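Local coordinates for beta-lactamase-related domain-containing protein (Bacteroides dorei DSM 17855, PDB 5TGF) that belongs to the beta-lactamase family, is probably a hydrolase of the penicillin-recognising type, and binds calcium, at residues G24-G29 with F306-Q311; G29-V34 with K43-F48; D51-V56 with C204-D209. All coordinates share one frame; numbering follows the deposited sequence.

Interaction 1: residues G24-G29 with F306-Q311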
loop_
_atom_site.group_PDB
_atom_site.type_symbol
_atom_site.label_atom_id
_atom_site.label_comp_id
_atom_site.label_asym_id
_atom_site.label_seq_id
_atom_site.Cartn_x
_atom_site.Cartn_y
_atom_site.Cartn_z
ATOM N N GLY A 24 10.626 -22.728 7.292
ATOM C CA GLY A 24 11.352 -22.284 6.121
ATOM C C GLY A 24 10.534 -21.418 5.143
ATOM O O GLY A 24 10.952 -21.207 4.015
ATOM N N TYR A 25 9.367 -20.945 5.564
ATOM C CA TYR A 25 8.584 -20.048 4.720
ATOM C C TYR A 25 9.341 -18.750 4.406
ATOM O O TYR A 25 9.186 -18.200 3.318
ATOM C CB TYR A 25 7.271 -19.670 5.370
ATOM C CG TYR A 25 6.328 -20.792 5.771
ATOM C CD1 TYR A 25 6.276 -21.982 5.089
ATOM C CD2 TYR A 25 5.409 -20.572 6.785
ATOM C CE1 TYR A 25 5.342 -22.958 5.438
ATOM C CE2 TYR A 25 4.523 -21.550 7.170
ATOM C CZ TYR A 25 4.469 -22.720 6.463
ATOM O OH TYR A 25 3.560 -23.658 6.874
ATOM N N TYR A 26 10.032 -18.200 5.409
ATOM C CA TYR A 26 10.937 -17.061 5.228
ATOM C C TYR A 26 12.369 -17.378 5.722
ATOM O O TYR A 26 12.514 -18.148 6.675
ATOM C CB TYR A 26 10.440 -15.866 6.048
ATOM C CG TYR A 26 9.018 -15.468 5.769
ATOM C CD1 TYR A 26 8.693 -14.792 4.607
ATOM C CD2 TYR A 26 8.014 -15.698 6.698
ATOM C CE1 TYR A 26 7.392 -14.365 4.358
ATOM C CE2 TYR A 26 6.710 -15.296 6.457
ATOM C CZ TYR A 26 6.393 -14.655 5.277
ATOM O OH TYR A 26 5.085 -14.227 5.070
ATOM N N PRO A 27 13.403 -16.747 5.124
ATOM C CA PRO A 27 14.770 -16.909 5.644
ATOM C C PRO A 27 15.040 -15.999 6.846
ATOM O O PRO A 27 15.984 -16.215 7.596
ATOM C CB PRO A 27 15.648 -16.510 4.447
ATOM C CG PRO A 27 14.810 -15.589 3.634
ATOM C CD PRO A 27 13.384 -15.985 3.863
ATOM N N GLY A 28 14.202 -14.990 7.025
ATOM C CA GLY A 28 14.383 -13.980 8.044
ATOM C C GLY A 28 13.169 -13.070 8.016
ATOM O O GLY A 28 12.335 -13.169 7.121
ATOM N N GLY A 29 13.091 -12.164 8.974
ATOM C CA GLY A 29 12.005 -11.209 9.053
ATOM C C GLY A 29 12.217 -10.263 10.201
ATOM O O GLY A 29 13.104 -10.487 11.042
ATOM N N PHE A 306 5.289 -5.936 9.854
ATOM C CA PHE A 306 6.118 -7.136 9.687
ATOM C C PHE A 306 6.721 -7.113 8.282
ATOM O O PHE A 306 5.985 -7.011 7.254
ATOM C CB PHE A 306 5.268 -8.400 9.881
ATOM C CG PHE A 306 5.955 -9.680 9.513
ATOM C CD1 PHE A 306 6.926 -10.247 10.354
ATOM C CD2 PHE A 306 5.594 -10.376 8.376
ATOM C CE1 PHE A 306 7.515 -11.469 10.029
ATOM C CE2 PHE A 306 6.191 -11.567 8.043
ATOM C CZ PHE A 306 7.178 -12.105 8.862
ATOM N N ILE A 307 8.055 -7.228 8.218
ATOM C CA ILE A 307 8.770 -7.213 6.940
ATOM C C ILE A 307 9.502 -8.548 6.732
ATOM O O ILE A 307 10.130 -9.106 7.648
ATOM C CB ILE A 307 9.717 -6.011 6.812
ATOM C CG1 ILE A 307 10.164 -5.811 5.371
ATOM C CG2 ILE A 307 10.899 -6.131 7.761
ATOM C CD1 ILE A 307 11.009 -4.545 5.184
ATOM N N ALA A 308 9.353 -9.089 5.525
ATOM C CA ALA A 308 9.875 -10.354 5.133
ATOM C C ALA A 308 9.539 -10.583 3.659
ATOM O O ALA A 308 8.734 -9.838 3.090
ATOM C CB ALA A 308 9.283 -11.470 5.986
ATOM N N HIS A 309 10.155 -11.596 3.067
ATOM C CA HIS A 309 9.898 -11.962 1.664
ATOM C C HIS A 309 9.853 -13.487 1.581
ATOM O O HIS A 309 10.840 -14.172 1.803
ATOM C CB HIS A 309 10.941 -11.378 0.703
ATOM C CG HIS A 309 10.552 -11.479 -0.745
ATOM N ND1 HIS A 309 10.309 -12.689 -1.371
ATOM C CD2 HIS A 309 10.285 -10.525 -1.666
ATOM C CE1 HIS A 309 9.920 -12.464 -2.620
ATOM N NE2 HIS A 309 9.878 -11.165 -2.814
ATOM N N VAL A 310 8.688 -14.014 1.260
ATOM C CA VAL A 310 8.469 -15.485 1.193
ATOM C C VAL A 310 9.470 -16.121 0.232
ATOM O O VAL A 310 9.919 -15.502 -0.767
ATOM C CB VAL A 310 6.982 -15.799 0.798
ATOM C CG1 VAL A 310 6.772 -15.523 -0.695
ATOM C CG2 VAL A 310 6.567 -17.222 1.153
ATOM N N GLN A 311 9.878 -17.337 0.562
ATOM C CA GLN A 311 10.604 -18.164 -0.409
ATOM C C GLN A 311 9.669 -19.207 -0.952
ATOM O O GLN A 311 8.880 -19.788 -0.207
ATOM C CB GLN A 311 11.915 -18.772 0.121
ATOM C CG GLN A 311 11.915 -19.552 1.421
ATOM C CD GLN A 311 13.292 -19.509 2.162
ATOM O OE1 GLN A 311 14.343 -19.147 1.582
ATOM N NE2 GLN A 311 13.285 -19.888 3.458
HETATM O O HOH W 1 9.311 -22.271 1.785
HETATM O O HOH W 2 12.443 -12.825 4.353
#

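Interaction 2: residues G29-V34 with K43-F48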
loop_
_atom_site.group_PDB
_atom_site.type_symbol
_atom_site.label_atom_id
_atom_site.label_comp_id
_atom_site.label_asym_id
_atom_site.label_seq_id
_atom_site.Cartn_x
_atom_site.Cartn_y
_atom_site.Cartn_z
ATOM N N GLY A 29 13.091 -12.164 8.974
ATOM C CA GLY A 29 12.005 -11.209 9.053
ATOM C C GLY A 29 12.217 -10.263 10.201
ATOM O O GLY A 29 13.104 -10.487 11.042
ATOM N N ALA A 30 11.369 -9.250 10.310
ATOM C CA ALA A 30 11.433 -8.370 11.468
ATOM C C ALA A 30 10.073 -7.747 11.703
ATOM O O ALA A 30 9.323 -7.488 10.751
ATOM C CB ALA A 30 12.480 -7.270 11.285
ATOM N N ILE A 31 9.792 -7.445 12.966
ATOM C CA ILE A 31 8.546 -6.795 13.329
ATOM C C ILE A 31 8.764 -5.675 14.340
ATOM O O ILE A 31 9.717 -5.716 15.155
ATOM C CB ILE A 31 7.555 -7.825 13.852
ATOM C CG1 ILE A 31 6.187 -7.188 14.001
ATOM C CG2 ILE A 31 8.028 -8.437 15.153
ATOM C CD1 ILE A 31 5.073 -8.187 13.958
ATOM N N CYS A 32 7.908 -4.663 14.252
ATOM C CA CYS A 32 7.802 -3.600 15.272
ATOM C C CYS A 32 6.332 -3.270 15.513
ATOM O O CYS A 32 5.579 -3.097 14.542
ATOM C CB CYS A 32 8.578 -2.364 14.831
ATOM S SG CYS A 32 8.592 -1.011 16.058
ATOM N N VAL A 33 5.918 -3.262 16.786
ATOM C CA VAL A 33 4.543 -2.928 17.204
ATOM C C VAL A 33 4.602 -1.759 18.187
ATOM O O VAL A 33 5.334 -1.823 19.192
ATOM C CB VAL A 33 3.826 -4.123 17.884
ATOM C CG1 VAL A 33 2.422 -3.730 18.320
ATOM C CG2 VAL A 33 3.828 -5.354 16.981
ATOM N N VAL A 34 3.859 -0.698 17.890
ATOM C CA VAL A 34 3.873 0.514 18.674
ATOM C C VAL A 34 2.460 0.801 19.147
ATOM O O VAL A 34 1.510 0.741 18.345
ATOM C CB VAL A 34 4.370 1.711 17.841
ATOM C CG1 VAL A 34 4.441 2.990 18.675
ATOM C CG2 VAL A 34 5.745 1.403 17.259
ATOM N N LYS A 43 11.572 -7.118 17.141
ATOM C CA LYS A 43 12.393 -8.320 17.097
ATOM C C LYS A 43 12.732 -8.656 15.665
ATOM O O LYS A 43 11.886 -8.506 14.756
ATOM C CB LYS A 43 11.658 -9.506 17.697
ATOM C CG LYS A 43 12.529 -10.744 17.832
ATOM C CD LYS A 43 11.875 -11.833 18.654
ATOM C CE LYS A 43 12.778 -13.045 18.721
ATOM N NZ LYS A 43 12.098 -14.198 19.384
ATOM N N ALA A 44 13.968 -9.091 15.456
ATOM C CA ALA A 44 14.390 -9.556 14.144
ATOM C C ALA A 44 14.638 -11.055 14.202
ATOM O O ALA A 44 14.988 -11.594 15.245
ATOM C CB ALA A 44 15.622 -8.793 13.691
ATOM N N TYR A 45 14.382 -11.737 13.095
ATOM C CA TYR A 45 14.475 -13.203 12.995
ATOM C C TYR A 45 15.392 -13.578 11.842
ATOM O O TYR A 45 15.527 -12.849 10.851
ATOM C CB TYR A 45 13.093 -13.807 12.724
ATOM C CG TYR A 45 12.066 -13.571 13.807
ATOM C CD1 TYR A 45 11.429 -12.340 13.930
ATOM C CD2 TYR A 45 11.727 -14.574 14.720
ATOM C CE1 TYR A 45 10.477 -12.112 14.907
ATOM C CE2 TYR A 45 10.788 -14.339 15.721
ATOM C CZ TYR A 45 10.170 -13.103 15.817
ATOM O OH TYR A 45 9.212 -12.823 16.797
ATOM N N GLY A 46 16.036 -14.732 11.963
ATOM C CA GLY A 46 16.945 -15.214 10.936
ATOM C C GLY A 46 18.032 -14.207 10.650
ATOM O O GLY A 46 18.635 -13.676 11.571
ATOM N N SER A 47 18.240 -13.915 9.374
ATOM C CA SER A 47 19.313 -13.050 8.904
ATOM C C SER A 47 19.045 -11.558 9.103
ATOM O O SER A 47 19.957 -10.759 8.970
ATOM C CB SER A 47 19.568 -13.318 7.394
ATOM O OG SER A 47 18.329 -13.489 6.695
ATOM N N PHE A 48 17.812 -11.176 9.422
ATOM C CA PHE A 48 17.382 -9.779 9.304
ATOM C C PHE A 48 17.845 -8.894 10.458
ATOM O O PHE A 48 18.030 -9.363 11.569
ATOM C CB PHE A 48 15.840 -9.708 9.261
ATOM C CG PHE A 48 15.259 -9.847 7.896
ATOM C CD1 PHE A 48 15.750 -10.780 6.996
ATOM C CD2 PHE A 48 14.243 -8.997 7.491
ATOM C CE1 PHE A 48 15.194 -10.914 5.733
ATOM C CE2 PHE A 48 13.695 -9.114 6.237
ATOM C CZ PHE A 48 14.173 -10.073 5.353
#

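Interaction 3: residues D51-V56 with C204-D209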
loop_
_atom_site.group_PDB
_atom_site.type_symbol
_atom_site.label_atom_id
_atom_site.label_comp_id
_atom_site.label_asym_id
_atom_site.label_seq_id
_atom_site.Cartn_x
_atom_site.Cartn_y
_atom_site.Cartn_z
ATOM N N ASP A 51 17.386 -2.808 9.555
ATOM C CA ASP A 51 17.893 -2.066 8.427
ATOM C C ASP A 51 18.056 -2.953 7.173
ATOM O O ASP A 51 18.571 -2.504 6.174
ATOM C CB ASP A 51 19.204 -1.364 8.805
ATOM C CG ASP A 51 19.001 -0.235 9.834
ATOM O OD1 ASP A 51 18.069 0.590 9.731
ATOM O OD2 ASP A 51 19.791 -0.179 10.776
ATOM N N THR A 52 17.612 -4.197 7.233
ATOM C CA THR A 52 17.616 -5.079 6.064
ATOM C C THR A 52 16.677 -4.579 4.994
ATOM O O THR A 52 15.512 -4.349 5.269
ATOM C CB THR A 52 17.234 -6.505 6.450
ATOM O OG1 THR A 52 18.191 -7.023 7.382
ATOM C CG2 THR A 52 17.206 -7.435 5.235
ATOM N N LYS A 53 17.200 -4.315 3.796
ATOM C CA LYS A 53 16.367 -3.849 2.718
ATOM C C LYS A 53 15.599 -5.011 2.085
ATOM O O LYS A 53 16.183 -6.071 1.830
ATOM C CB LYS A 53 17.202 -3.118 1.661
ATOM C CG LYS A 53 17.660 -1.761 2.124
ATOM C CD LYS A 53 18.565 -1.105 1.100
ATOM C CE LYS A 53 17.760 -0.510 -0.039
ATOM N NZ LYS A 53 18.650 -0.131 -1.164
ATOM N N VAL A 54 14.301 -4.811 1.859
ATOM C CA VAL A 54 13.438 -5.842 1.320
ATOM C C VAL A 54 12.539 -5.226 0.258
ATOM O O VAL A 54 11.993 -4.121 0.441
ATOM C CB VAL A 54 12.560 -6.483 2.423
ATOM C CG1 VAL A 54 11.741 -7.619 1.841
ATOM C CG2 VAL A 54 13.380 -7.007 3.591
ATOM N N TYR A 55 12.350 -5.952 -0.840
ATOM C CA TYR A 55 11.303 -5.606 -1.819
ATOM C C TYR A 55 9.931 -6.038 -1.299
ATOM O O TYR A 55 9.690 -7.221 -1.113
ATOM C CB TYR A 55 11.587 -6.285 -3.143
ATOM C CG TYR A 55 12.758 -5.653 -3.852
ATOM C CD1 TYR A 55 12.593 -4.455 -4.524
ATOM C CD2 TYR A 55 14.037 -6.220 -3.788
ATOM C CE1 TYR A 55 13.682 -3.796 -5.092
ATOM C CE2 TYR A 55 15.136 -5.578 -4.384
ATOM C CZ TYR A 55 14.945 -4.359 -4.982
ATOM O OH TYR A 55 15.978 -3.689 -5.609
ATOM N N VAL A 56 9.088 -5.070 -0.974
ATOM C CA VAL A 56 7.834 -5.350 -0.210
ATOM C C VAL A 56 6.568 -5.310 -1.060
ATOM O O VAL A 56 5.422 -5.452 -0.548
ATOM C CB VAL A 56 7.661 -4.379 0.969
ATOM C CG1 VAL A 56 8.807 -4.572 1.959
ATOM C CG2 VAL A 56 7.567 -2.940 0.512
ATOM N N CYS A 204 11.239 -0.804 -2.363
ATOM C CA CYS A 204 12.246 -1.447 -1.533
ATOM C C CYS A 204 12.389 -0.599 -0.258
ATOM O O CYS A 204 12.526 0.613 -0.364
ATOM C CB CYS A 204 13.564 -1.480 -2.296
ATOM S SG CYS A 204 14.841 -2.503 -1.523
ATOM N N THR A 205 12.304 -1.229 0.920
ATOM C CA THR A 205 12.333 -0.506 2.184
ATOM C C THR A 205 12.890 -1.370 3.331
ATOM O O THR A 205 13.414 -2.441 3.120
ATOM C CB THR A 205 10.948 0.078 2.507
ATOM O OG1 THR A 205 11.041 1.099 3.518
ATOM C CG2 THR A 205 9.968 -0.978 2.918
ATOM N N THR A 206 12.859 -0.819 4.531
ATOM C CA THR A 206 13.335 -1.527 5.723
ATOM C C THR A 206 12.261 -1.423 6.790
ATOM O O THR A 206 11.379 -0.562 6.708
ATOM C CB THR A 206 14.633 -0.897 6.244
ATOM O OG1 THR A 206 14.379 0.460 6.620
ATOM C CG2 THR A 206 15.726 -0.888 5.176
ATOM N N LEU A 207 12.398 -2.212 7.849
ATOM C CA LEU A 207 11.530 -2.075 8.999
ATOM C C LEU A 207 11.602 -0.659 9.583
ATOM O O LEU A 207 10.544 -0.043 9.800
ATOM C CB LEU A 207 11.893 -3.073 10.086
ATOM C CG LEU A 207 11.075 -2.950 11.387
ATOM C CD1 LEU A 207 9.624 -3.335 11.117
ATOM C CD2 LEU A 207 11.662 -3.754 12.535
ATOM N N ASN A 208 12.826 -0.127 9.771
ATOM C CA ASN A 208 12.999 1.174 10.417
ATOM C C ASN A 208 12.417 2.291 9.562
ATOM O O ASN A 208 11.727 3.150 10.084
ATOM C CB ASN A 208 14.480 1.453 10.744
ATOM C CG ASN A 208 15.012 0.558 11.856
ATOM O OD1 ASN A 208 14.242 0.008 12.656
ATOM N ND2 ASN A 208 16.336 0.356 11.878
ATOM N N ASP A 209 12.628 2.237 8.245
ATOM C CA ASP A 209 12.062 3.230 7.349
ATOM C C ASP A 209 10.537 3.212 7.376
ATOM O O ASP A 209 9.906 4.260 7.510
ATOM C CB ASP A 209 12.555 3.034 5.925
ATOM C CG ASP A 209 13.921 3.639 5.692
ATOM O OD1 ASP A 209 14.600 4.075 6.676
ATOM O OD2 ASP A 209 14.296 3.687 4.507
HETATM O O HOH W 3 16.630 1.588 7.551
HETATM O O HOH W 4 14.226 -4.564 7.865
#

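Interaction 1: residues G24-G29 with F306-Q311
Around the paired ends of strands 28-35 and 302-307, residues 24-29 and 306-311 run antiparallel, with Tyr-26 beside Val-310 (CA to CA 5.0 Å) and Gly-29 beside Ala-308. Gln-311 holds the loop end of the contact twice. Its backbone N donates to Tyr-25 O over 3.0 Å, almost straight at 173° and within the carbonyl plane. Its CG takes the crowded position between N and the carbonyl carbon (chi1 52°), and the extended chain beyond carries NE2 to Gly-24 O, 2.7 Å away, arriving from above the carbonyl plane. A water also donates to Gly-24 O and bridges it to Gln-311 O. Gly-24 closes helix 11-22 in a Schellman motif, where positive phi comes easily to a residue without CB.

Tyr-26 fills the middle. Ala-308 CB lies over one face of its ring, 3.9 Å from the centroid, a CH-pi contact that a small methyl suits well. Phe-306 meets the ring tip to tip and turns an edge toward its face, a T-shaped pair with planes at 70°. The edge of the tyrosine ring abuts the backbone of 306-311, Tyr-26 CE1 lying 3.4 Å from Val-310 N. Lacking a side chain, Gly-29 fits tightly beside Phe-306 and brings CA to 3.1 Å from Ile-307 O, while a second water joins Gly-28 O to His-309 N.

Trp-20 and Met-21 of helix 11-22 pack on Tyr-26, and Trp-20 also meets Phe-306 edge-to-face; Ile-307 turns instead toward Val-54 of strand 54-55.

Interaction 2: residues G29-V34 with K43-F48
Gly-29 sits at the crowded end of this contact, gripped by Tyr-45 in a hydrogen-bonded pair and overlaid by the ring of Phe-48. Tyr-45 N donates to Gly-29 O over 2.7 Å, in the carbonyl plane. The return bond, Gly-29 N to Tyr-45 O, is longer at 3.2 Å, and its donor stands above the carbonyl plane. Tyr-45 O also accepts from Phe-48 N, the bond that closes a type II' turn from Tyr-45 to Phe-48, so two N-H groups share this oxygen; Gly-46 takes the positive phi (56°) that this turn demands of its second residue. The turn places Phe-48 with one ring face against the bare backbone of Gly-29, whose N is 3.4 Å from Phe-48 CG, while Gly-29 CA makes a CH-pi contact over the same ring.

The whole is one end of the antiparallel beta hairpin formed by strands 28-35 and 38-46, the latter outermost in the six-stranded sheet of the beta-lactamase fold. The short strand segments run at 168° to each other. Ile-31 and Lys-43 form the next hydrogen-bonded pair, Ile-31 N reaching Lys-43 O at 3.0 Å nearly along the C=O axis.

Away from the turn, side-chain packing is looser. Ala-30 and Ala-44, a non-hydrogen-bonded pair, leave their CB atoms 4.2 Å apart, with Ala-44 partly exposed. On the face that carries Ile-31 and Tyr-45, Tyr-45 CG stands anti to its carbonyl carbon (chi1 -62°), turning a ring edge to Gly-29 O; CE1 stays 4.4 Å from Ile-31 CG2. Tyr-45 OH hydrogen-bonds Asp-14 of helix 11-22. The extended, partly exposed Lys-43 leads away from strand 28-35, and its NZ forms a salt bridge outside the hairpin, with OD1 of that same Asp-14.

Interaction 3: residues D51-V56 with C204-D209
Backbone hydrogen bonds define a very short antiparallel pairing of strands 54-55 and 204-205. Val-54 N gives to Thr-205 O over 2.8 Å, nearly along the C=O axis, and Thr-205 N returns a bond to Val-54 O at 2.9 Å. Tyr-55 and Cys-204 are the adjoining non-hydrogen-bonded pair.

Sulfur and apolar contacts flank it. Cys-204 SG, anti to its backbone N (chi1 -170°), lies over the centre of the Tyr-55 ring, 4.0 Å from the centroid; such a sulfur-aromatic contact suits a small polarisable thiol. Cys-204 CB touches Tyr-55 CE1 at 3.6 Å. On the other face, both methyls of Val-56 pack against Thr-205 CG2, while Thr-205 OG1 bonds Ser-184. Thr-206 CG2 rests 3.7 Å from Lys-53 CG.

Polar side chains gather where helix 207-218 begins. Thr-206 is its N-cap: OG1, in the crowded position between N and the carbonyl carbon (chi1 62°), accepts from Asp-209 N at 3.0 Å. Asn-208 ND2 gives a hydrogen bond of 2.8 Å to Asp-51 OD1, meeting it from above the carboxylate plane, with the two flat groups 78° apart. One water links Asp-51 OD1 to Thr-206 OG1; another takes the N-H of Leu-207 and donates to Thr-52 O.

Asp-51 thus faces a helix N-terminus, whose partial positive charge would tend to stabilise its anionic form, although the like charge of nearby Asp-209 would act against this; the first-turn amides of Leu-207 and Asp-209 are satisfied by a water and a threonine hydroxyl.

In the fold
The three contacts lie on the same side of the chain's centre, their own centres about 10 to 12 Å apart. Interactions 1 and 2 share Gly-29 and use both edges of strand 28-35, which lies between 302-307 and 38-46 in the antiparallel sheet. Interaction 3 packs on this sheet and the turn beside it: Leu-207 reaches Ala-30 and Cys-32, Val-54 meets Phe-48 of the turn, and Ile-307 CD1 touches Val-54. Along the chain, interaction 2 precedes interaction 3, and interaction 1 encloses both. In interaction 3, the Val-56 side chain lies near, without touching, Ser-58 and Lys-61, consistent with the SxxK motif of serine beta-lactamases and a probable catalytic region.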